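Local coordinates for protein 3,5-epimerase/4-reductase (Arabidopsis thaliana, PDB 4QQR) that catalyses the epimerisation at C3' and C5' of dTDP-4-keto-6-deoxyglucose and its subsequent reduction by NADPH to give dTDP-beta-L-rhamnose, at residues A[63-68]-A[109-114]; A[100-105]-A[156-161]. All blocks are in the same frame, centred on the assembly; numbering follows the deposited sequence.

Contact 1: residues A[63-68]-A[109-114]; sequences HVFNAA and INYATG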
ATOM      1  N   HIS A  63      25.346  -1.179   4.867  1.00 46.12           N
ATOM      2  CA  HIS A  63      24.253  -0.863   3.939  1.00 44.40           C
ATOM      3  C   HIS A  63      23.441  -2.141   3.705  1.00 46.11           C
ATOM      4  O   HIS A  63      23.923  -3.242   3.988  1.00 45.34           O
ATOM      5  CB  HIS A  63      24.769  -0.345   2.580  1.00 45.00           C
ATOM      6  CG  HIS A  63      25.749   0.794   2.665  1.00 46.13           C
ATOM      7  ND1 HIS A  63      27.014   0.660   3.206  1.00 42.22           N
ATOM      8  CD2 HIS A  63      25.663   2.075   2.232  1.00 45.59           C
ATOM      9  CE1 HIS A  63      27.648   1.816   3.131  1.00 44.56           C
ATOM     10  NE2 HIS A  63      26.852   2.692   2.541  1.00 44.47           N
ATOM     11  N   VAL A  64      22.222  -1.991   3.177  1.00 45.46           N
ATOM     12  CA  VAL A  64      21.284  -3.106   2.975  1.00 40.63           C
ATOM     13  C   VAL A  64      20.721  -3.065   1.557  1.00 36.82           C
ATOM     14  O   VAL A  64      20.419  -2.007   1.043  1.00 36.36           O
ATOM     15  CB  VAL A  64      20.092  -3.065   3.997  1.00 40.86           C
ATOM     16  CG1 VAL A  64      19.026  -4.129   3.670  1.00 39.85           C
ATOM     17  CG2 VAL A  64      20.575  -3.215   5.428  1.00 41.42           C
ATOM     18  N   PHE A  65      20.581  -4.224   0.929  1.00 42.69           N
ATOM     19  CA  PHE A  65      20.086  -4.305  -0.443  1.00 42.33           C
ATOM     20  C   PHE A  65      18.855  -5.187  -0.502  1.00 42.43           C
ATOM     21  O   PHE A  65      18.886  -6.336  -0.078  1.00 45.56           O
ATOM     22  CB  PHE A  65      21.165  -4.869  -1.362  1.00 39.75           C
ATOM     23  CG  PHE A  65      22.294  -3.922  -1.610  1.00 39.36           C
ATOM     24  CD1 PHE A  65      23.250  -3.692  -0.628  1.00 37.10           C
ATOM     25  CD2 PHE A  65      22.412  -3.266  -2.836  1.00 41.17           C
ATOM     26  CE1 PHE A  65      24.293  -2.807  -0.848  1.00 39.24           C
ATOM     27  CE2 PHE A  65      23.461  -2.376  -3.073  1.00 39.43           C
ATOM     28  CZ  PHE A  65      24.405  -2.150  -2.080  1.00 38.60           C
ATOM     29  N   ASN A  66      17.765  -4.641  -1.013  1.00 40.71           N
ATOM     30  CA  ASN A  66      16.538  -5.409  -1.155  1.00 42.99           C
ATOM     31  C   ASN A  66      16.300  -5.858  -2.605  1.00 42.13           C
ATOM     32  O   ASN A  66      15.777  -5.108  -3.437  1.00 42.52           O
ATOM     33  CB  ASN A  66      15.344  -4.602  -0.634  1.00 39.78           C
ATOM     34  CG  ASN A  66      14.011  -5.243  -0.989  1.00 43.53           C
ATOM     35  OD1 ASN A  66      13.897  -6.469  -1.055  1.00 41.39           O
ATOM     36  ND2 ASN A  66      12.999  -4.415  -1.226  1.00 43.10           N
ATOM     37  N   ALA A  67      16.680  -7.088  -2.910  1.00 41.33           N
ATOM     38  CA  ALA A  67      16.413  -7.633  -4.230  1.00 41.02           C
ATOM     39  C   ALA A  67      15.356  -8.720  -4.098  1.00 45.27           C
ATOM     40  O   ALA A  67      15.152  -9.503  -5.013  1.00 47.42           O
ATOM     41  CB  ALA A  67      17.678  -8.175  -4.841  1.00 38.38           C
ATOM     42  N   ALA A  68      14.663  -8.733  -2.957  1.00 45.39           N
ATOM     43  CA  ALA A  68      13.716  -9.791  -2.594  1.00 47.78           C
ATOM     44  C   ALA A  68      12.608 -10.015  -3.614  1.00 51.99           C
ATOM     45  O   ALA A  68      11.732 -10.862  -3.435  1.00 52.02           O
ATOM     46  CB  ALA A  68      13.117  -9.537  -1.212  1.00 48.68           C
ATOM     47  N   ILE A 109      19.002  -0.002  -0.415  1.00 43.85           N
ATOM     48  CA  ILE A 109      18.872   0.035  -1.862  1.00 39.91           C
ATOM     49  C   ILE A 109      17.734  -0.882  -2.257  1.00 41.19           C
ATOM     50  O   ILE A 109      17.853  -2.104  -2.174  1.00 41.00           O
ATOM     51  CB  ILE A 109      20.146  -0.441  -2.537  1.00 34.87           C
ATOM     52  CG1 ILE A 109      21.327   0.435  -2.095  1.00 37.51           C
ATOM     53  CG2 ILE A 109      19.968  -0.431  -4.041  1.00 36.38           C
ATOM     54  CD1 ILE A 109      21.229   1.911  -2.520  1.00 35.79           C
ATOM     55  N   ASN A 110      16.624  -0.286  -2.673  1.00 41.44           N
ATOM     56  CA  ASN A 110      15.437  -1.043  -3.060  1.00 41.34           C
ATOM     57  C   ASN A 110      15.275  -1.143  -4.597  1.00 40.95           C
ATOM     58  O   ASN A 110      14.932  -0.171  -5.268  1.00 41.87           O
ATOM     59  CB  ASN A 110      14.212  -0.427  -2.370  1.00 40.31           C
ATOM     60  CG  ASN A 110      12.914  -1.109  -2.740  1.00 42.08           C
ATOM     61  OD1 ASN A 110      12.731  -2.297  -2.491  1.00 45.06           O
ATOM     62  ND2 ASN A 110      11.978  -0.340  -3.289  1.00 44.73           N
ATOM     63  N   TYR A 111      15.568  -2.321  -5.137  1.00 37.34           N
ATOM     64  CA  TYR A 111      15.346  -2.633  -6.537  1.00 31.92           C
ATOM     65  C   TYR A 111      13.856  -2.784  -6.799  1.00 39.06           C
ATOM     66  O   TYR A 111      13.167  -3.540  -6.126  1.00 42.18           O
ATOM     67  CB  TYR A 111      16.100  -3.916  -6.900  1.00 32.68           C
ATOM     68  CG  TYR A 111      17.594  -3.743  -6.760  1.00 37.88           C
ATOM     69  CD1 TYR A 111      18.343  -3.110  -7.756  1.00 35.24           C
ATOM     70  CD2 TYR A 111      18.251  -4.140  -5.608  1.00 37.64           C
ATOM     71  CE1 TYR A 111      19.694  -2.923  -7.617  1.00 35.89           C
ATOM     72  CE2 TYR A 111      19.607  -3.952  -5.461  1.00 37.04           C
ATOM     73  CZ  TYR A 111      20.323  -3.348  -6.466  1.00 39.47           C
ATOM     74  OH  TYR A 111      21.676  -3.175  -6.313  1.00 41.06           O
ATOM     75  N   ALA A 112      13.346  -2.042  -7.770  1.00 43.13           N
ATOM     76  CA  ALA A 112      11.906  -1.994  -8.004  1.00 44.75           C
ATOM     77  C   ALA A 112      11.663  -1.819  -9.491  1.00 43.21           C
ATOM     78  O   ALA A 112      12.555  -2.087 -10.290  1.00 39.52           O
ATOM     79  CB  ALA A 112      11.252  -0.864  -7.191  1.00 39.78           C
ATOM     80  N   THR A 113      10.477  -1.339  -9.858  1.00 44.18           N
ATOM     81  CA  THR A 113      10.037  -1.404 -11.249  1.00 43.51           C
ATOM     82  C   THR A 113       9.683  -0.064 -11.883  1.00 44.08           C
ATOM     83  O   THR A 113       9.149   0.832 -11.227  1.00 41.10           O
ATOM     84  CB  THR A 113       8.819  -2.334 -11.394  1.00 44.38           C
ATOM     85  OG1 THR A 113       8.497  -2.470 -12.784  1.00 47.37           O
ATOM     86  CG2 THR A 113       7.610  -1.779 -10.622  1.00 39.34           C
ATOM     87  N   GLY A 114       9.972   0.056 -13.175  1.00 40.08           N
ATOM     88  CA  GLY A 114       9.594   1.245 -13.907  1.00 38.74           C
ATOM     89  C   GLY A 114       8.375   0.957 -14.745  1.00 40.38           C
ATOM     90  O   GLY A 114       7.821   1.846 -15.398  1.00 38.99           O
TER
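Val64 begins the pairing of strand 63-66 with strand 107-113, two neighbouring parallel strands in the middle of the Rossmann-fold sheet: its carbonyl O accepts the backbone N of Ile109 at 2.9 Å. The short strand axes diverge by only 12°.

Phe65 lies beside Ile109, both side chains pointing the same way. With CG anti to the carbonyl carbon (chi1 -71°), the ring is set beside Ile109, whose CG1 lies over one face, toward the rim, in a CH-pi contact 4.0 Å from the centroid. CD2 of the ring also packs 3.6 Å from Ile109 CB. At the ring's edge comes Tyr111, with its CE2 in the plane of the phenyl group; the Tyr111 hydroxyl itself is hydrogen-bonded to Ser207. Phe15 meets the Phe65 ring from the neighbouring strand 14-18, and Ala211 of helix 200-212 touches Phe65 and Ile109.

At Asn66 the backbone N donates to Ile109 O at 2.8 Å, so that one residue of the second strand links two positions of the first, as parallel pairing requires. Backbone pairing ends with Tyr111 N donating to Asn66 O at 3.3 Å. Asn66 and Asn110 emerge on the face covered by helix 80-103, where both touch Thr94. The two side chains lie side by side, pointing the same way, with amide planes 17° apart, and ND2 of Asn66 donates to OD1 of Asn110; the modelled bond is too short for its exact length to be trusted. The other end of the Asn66 amide closes an Asx turn, OD1 accepting the N of Ala68 at 3.1 Å as the chain leaves the strand. Tyr111 is, by similarity, an NADPH-binding residue, and beside its ring CD2 lies the methyl CB of Ala67, 4.1 Å away.

Contact 2: residues A[100-105]-A[156-161]; sequences ICREKG and KNYENV. With ZN (zinc ion), chain D.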
ATOM      1  N   ILE A 100      12.878  -0.705   9.766  1.00 43.65           N
ATOM      2  CA  ILE A 100      13.992  -1.159  10.575  1.00 42.40           C
ATOM      3  C   ILE A 100      15.311  -0.500  10.131  1.00 44.64           C
ATOM      4  O   ILE A 100      16.112  -0.069  10.969  1.00 44.97           O
ATOM      5  CB  ILE A 100      14.068  -2.706  10.539  1.00 45.99           C
ATOM      6  CG1 ILE A 100      12.830  -3.311  11.212  1.00 44.60           C
ATOM      7  CG2 ILE A 100      15.349  -3.220  11.190  1.00 48.46           C
ATOM      8  CD1 ILE A 100      12.705  -4.817  11.034  1.00 47.42           C
ATOM      9  N   CYS A 101      15.528  -0.401   8.819  1.00 40.20           N
ATOM     10  CA  CYS A 101      16.713   0.280   8.326  1.00 41.70           C
ATOM     11  C   CYS A 101      16.686   1.775   8.701  1.00 44.12           C
ATOM     12  O   CYS A 101      17.711   2.349   9.082  1.00 42.62           O
ATOM     13  CB  CYS A 101      16.874   0.096   6.816  1.00 41.95           C
ATOM     14  SG  CYS A 101      17.214  -1.605   6.267  1.00 49.23           S
ATOM     15  N   ARG A 102      15.516   2.399   8.601  1.00 40.35           N
ATOM     16  CA  ARG A 102      15.404   3.814   8.902  1.00 42.07           C
ATOM     17  C   ARG A 102      15.713   4.074  10.373  1.00 42.96           C
ATOM     18  O   ARG A 102      16.531   4.937  10.696  1.00 41.61           O
ATOM     19  CB  ARG A 102      14.013   4.335   8.545  1.00 44.05           C
ATOM     20  CG  ARG A 102      13.880   5.815   8.755  1.00 42.36           C
ATOM     21  CD  ARG A 102      12.441   6.250   8.657  1.00 47.28           C
ATOM     22  NE  ARG A 102      12.264   7.609   9.164  1.00 49.74           N
ATOM     23  CZ  ARG A 102      11.917   7.896  10.413  1.00 46.63           C
ATOM     24  NH1 ARG A 102      11.697   6.922  11.283  1.00 42.24           N
ATOM     25  NH2 ARG A 102      11.783   9.157  10.787  1.00 50.53           N
ATOM     26  N   GLU A 103      15.068   3.310  11.257  1.00 42.14           N
ATOM     27  CA  GLU A 103      15.371   3.377  12.674  1.00 42.77           C
ATOM     28  C   GLU A 103      16.879   3.248  12.937  1.00 49.10           C
ATOM     29  O   GLU A 103      17.432   3.986  13.756  1.00 50.45           O
ATOM     30  CB  GLU A 103      14.601   2.304  13.442  1.00 48.17           C
ATOM     31  CG  GLU A 103      14.360   2.642  14.938  1.00 51.64           C
ATOM     32  CD  GLU A 103      15.409   2.037  15.894  1.00 64.13           C
ATOM     33  OE1 GLU A 103      16.198   1.153  15.458  1.00 60.62           O
ATOM     34  OE2 GLU A 103      15.435   2.445  17.090  1.00 66.45           O
ATOM     35  N   LYS A 104      17.549   2.341  12.219  1.00 47.38           N
ATOM     36  CA  LYS A 104      18.965   2.080  12.476  1.00 46.69           C
ATOM     37  C   LYS A 104      19.930   2.978  11.704  1.00 44.38           C
ATOM     38  O   LYS A 104      21.149   2.807  11.799  1.00 43.52           O
ATOM     39  CB  LYS A 104      19.304   0.594  12.280  1.00 43.19           C
ATOM     40  CG  LYS A 104      18.604  -0.313  13.277  1.00 47.97           C
ATOM     41  CD  LYS A 104      19.474  -1.489  13.680  1.00 58.07           C
ATOM     42  CE  LYS A 104      18.922  -2.224  14.918  1.00 58.35           C
ATOM     43  NZ  LYS A 104      19.847  -3.310  15.390  1.00 59.59           N
ATOM     44  N   GLY A 105      19.388   3.937  10.958  1.00 40.02           N
ATOM     45  CA  GLY A 105      20.216   4.832  10.169  1.00 36.39           C
ATOM     46  C   GLY A 105      20.780   4.200   8.905  1.00 37.49           C
ATOM     47  O   GLY A 105      21.591   4.799   8.210  1.00 40.97           O
ATOM     48  N   LYS A 156       8.543   6.789  -0.368  1.00 39.29           N
ATOM     49  CA  LYS A 156       8.912   8.211  -0.433  1.00 43.63           C
ATOM     50  C   LYS A 156       9.034   8.815   0.971  1.00 45.21           C
ATOM     51  O   LYS A 156       9.726   9.826   1.158  1.00 43.75           O
ATOM     52  CB  LYS A 156       7.869   9.042  -1.215  1.00 43.95           C
ATOM     53  CG  LYS A 156       7.954   9.023  -2.748  1.00 40.71           C
ATOM     54  CD  LYS A 156       6.917   9.997  -3.335  1.00 44.63           C
ATOM     55  CE  LYS A 156       6.876  10.022  -4.862  1.00 48.97           C
ATOM     56  NZ  LYS A 156       7.659  11.174  -5.451  1.00 54.18           N
ATOM     57  N   ASN A 157       8.338   8.216   1.941  1.00 42.96           N
ATOM     58  CA  ASN A 157       8.346   8.710   3.315  1.00 44.09           C
ATOM     59  C   ASN A 157       9.542   8.221   4.128  1.00 47.77           C
ATOM     60  O   ASN A 157       9.761   8.711   5.242  1.00 49.02           O
ATOM     61  CB  ASN A 157       7.057   8.332   4.042  1.00 43.05           C
ATOM     62  CG  ASN A 157       5.813   8.826   3.325  1.00 46.84           C
ATOM     63  OD1 ASN A 157       5.583  10.033   3.222  1.00 46.87           O
ATOM     64  ND2 ASN A 157       4.986   7.896   2.848  1.00 44.13           N
ATOM     65  N   TYR A 158      10.299   7.258   3.585  1.00 44.38           N
ATOM     66  CA  TYR A 158      11.521   6.765   4.242  1.00 44.00           C
ATOM     67  C   TYR A 158      12.766   7.371   3.614  1.00 42.40           C
ATOM     68  O   TYR A 158      13.248   6.885   2.607  1.00 45.04           O
ATOM     69  CB  TYR A 158      11.630   5.236   4.181  1.00 43.08           C
ATOM     70  CG  TYR A 158      10.484   4.518   4.835  1.00 41.86           C
ATOM     71  CD1 TYR A 158      10.615   3.968   6.100  1.00 40.61           C
ATOM     72  CD2 TYR A 158       9.256   4.409   4.192  1.00 42.45           C
ATOM     73  CE1 TYR A 158       9.555   3.319   6.707  1.00 41.75           C
ATOM     74  CE2 TYR A 158       8.191   3.765   4.787  1.00 42.75           C
ATOM     75  CZ  TYR A 158       8.345   3.218   6.041  1.00 42.40           C
ATOM     76  OH  TYR A 158       7.276   2.579   6.631  1.00 44.55           O
ATOM     77  N   GLU A 159      13.307   8.405   4.242  1.00 44.88           N
ATOM     78  CA  GLU A 159      14.423   9.166   3.689  1.00 43.56           C
ATOM     79  C   GLU A 159      15.709   8.384   3.497  1.00 43.28           C
ATOM     80  O   GLU A 159      16.663   8.902   2.906  1.00 46.67           O
ATOM     81  CB  GLU A 159      14.724  10.370   4.583  1.00 44.85           C
ATOM     82  CG  GLU A 159      15.709  10.051   5.683  1.00 46.94           C
ATOM     83  CD  GLU A 159      15.362  10.710   7.002  1.00 47.73           C
ATOM     84  OE1 GLU A 159      15.042  11.922   7.012  1.00 44.39           O
ATOM     85  OE2 GLU A 159      15.411   9.996   8.027  1.00 45.65           O
ATOM     86  N   ASN A 160      15.757   7.164   4.022  1.00 43.61           N
ATOM     87  CA  ASN A 160      16.967   6.342   3.952  1.00 42.53           C
ATOM     88  C   ASN A 160      16.923   5.352   2.779  1.00 41.48           C
ATOM     89  O   ASN A 160      17.892   4.660   2.492  1.00 40.80           O
ATOM     90  CB  ASN A 160      17.100   5.558   5.245  1.00 36.87           C
ATOM     91  CG  ASN A 160      16.001   4.530   5.391  1.00 45.09           C
ATOM     92  OD1 ASN A 160      14.826   4.816   5.123  1.00 44.95           O
ATOM     93  ND2 ASN A 160      16.376   3.308   5.764  1.00 45.25           N
ATOM     94  N   VAL A 161      15.775   5.277   2.125  1.00 39.34           N
ATOM     95  CA  VAL A 161      15.548   4.305   1.079  1.00 39.20           C
ATOM     96  C   VAL A 161      15.856   4.898  -0.290  1.00 43.47           C
ATOM     97  O   VAL A 161      15.521   6.053  -0.583  1.00 43.40           O
ATOM     98  CB  VAL A 161      14.089   3.809   1.118  1.00 38.58           C
ATOM     99  CG1 VAL A 161      13.761   2.912  -0.072  1.00 36.04           C
ATOM    100  CG2 VAL A 161      13.836   3.091   2.400  1.00 39.45           C
TER
HETATM  101 ZN    ZN D 402      14.639  11.599   9.784  1.00 63.99          ZN
HETATM  102  O   HOH W   1      12.127   9.247   6.602  1.00 44.97           O
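At the C-terminal end of helix 80-103, Arg102 packs against the type I beta turn Tyr158 to Val161 that leads into strand 161-166. No direct hydrogen bond joins the two segments. The Asn160 side chain points at the last helical turn and crosses that of Arg102 at about a right angle, its OD1 3.5 Å from Arg102 CB and its ND2 3.4 Å from Cys101 CB. ND2 donates to the carbonyl of Leu106, just beyond the helix, which fixes the rotation of the amide. An alanine at Asn160 would probably leave the Leu106 carbonyl without this side-chain donor and open a gap beside Arg102 CB.

The Arg102 chain starts with CG anti to the backbone N (chi1 -176°) and stays extended to NE, crossing the Tyr158 side chain at about a right angle with CD 3.9 Å from CD1 of that ring. A water bridges the segments: it accepts from Arg102 NE at 3.0 Å and from Glu159 N, and donates to Asn157 O at 2.8 Å. Glu159 OE2 binds a zinc ion at 2.5 Å, and Glu80 OE2 of the second subunit binds the same ion. OE1 of that same Glu80 forms a salt bridge with Arg102 NH2. Phe143 and Ile87 of the second subunit pack on Asn157 and Tyr158, consistent with the helix-lined dimer interface common among extended short-chain dehydrogenases/reductases.

Overall arrangement
From the N terminus, strand 63-66 follows strands 14-18 and 38-41 into the sheet, and contact 1 closes the loop that runs through helix 80-103 into strand 107-113: a beta-alpha-beta crossover, right-handed as is usual in the Rossmann fold. Contact 2 begins inside this loop, at residues 100-105, and ends beyond it at 156-161, so the two contacts cross rather than nest. The second closure spans strand 107-113 and helix 143-155 and stops where strand 161-166 joins the sheet. The two contacts touch directly: Val64 CG2 lies 3.8 Å from Cys101 SG, and Asn110 CB packs on Val161 CG1. Together they tie the central strands to the helix whose outer side faces the second subunit.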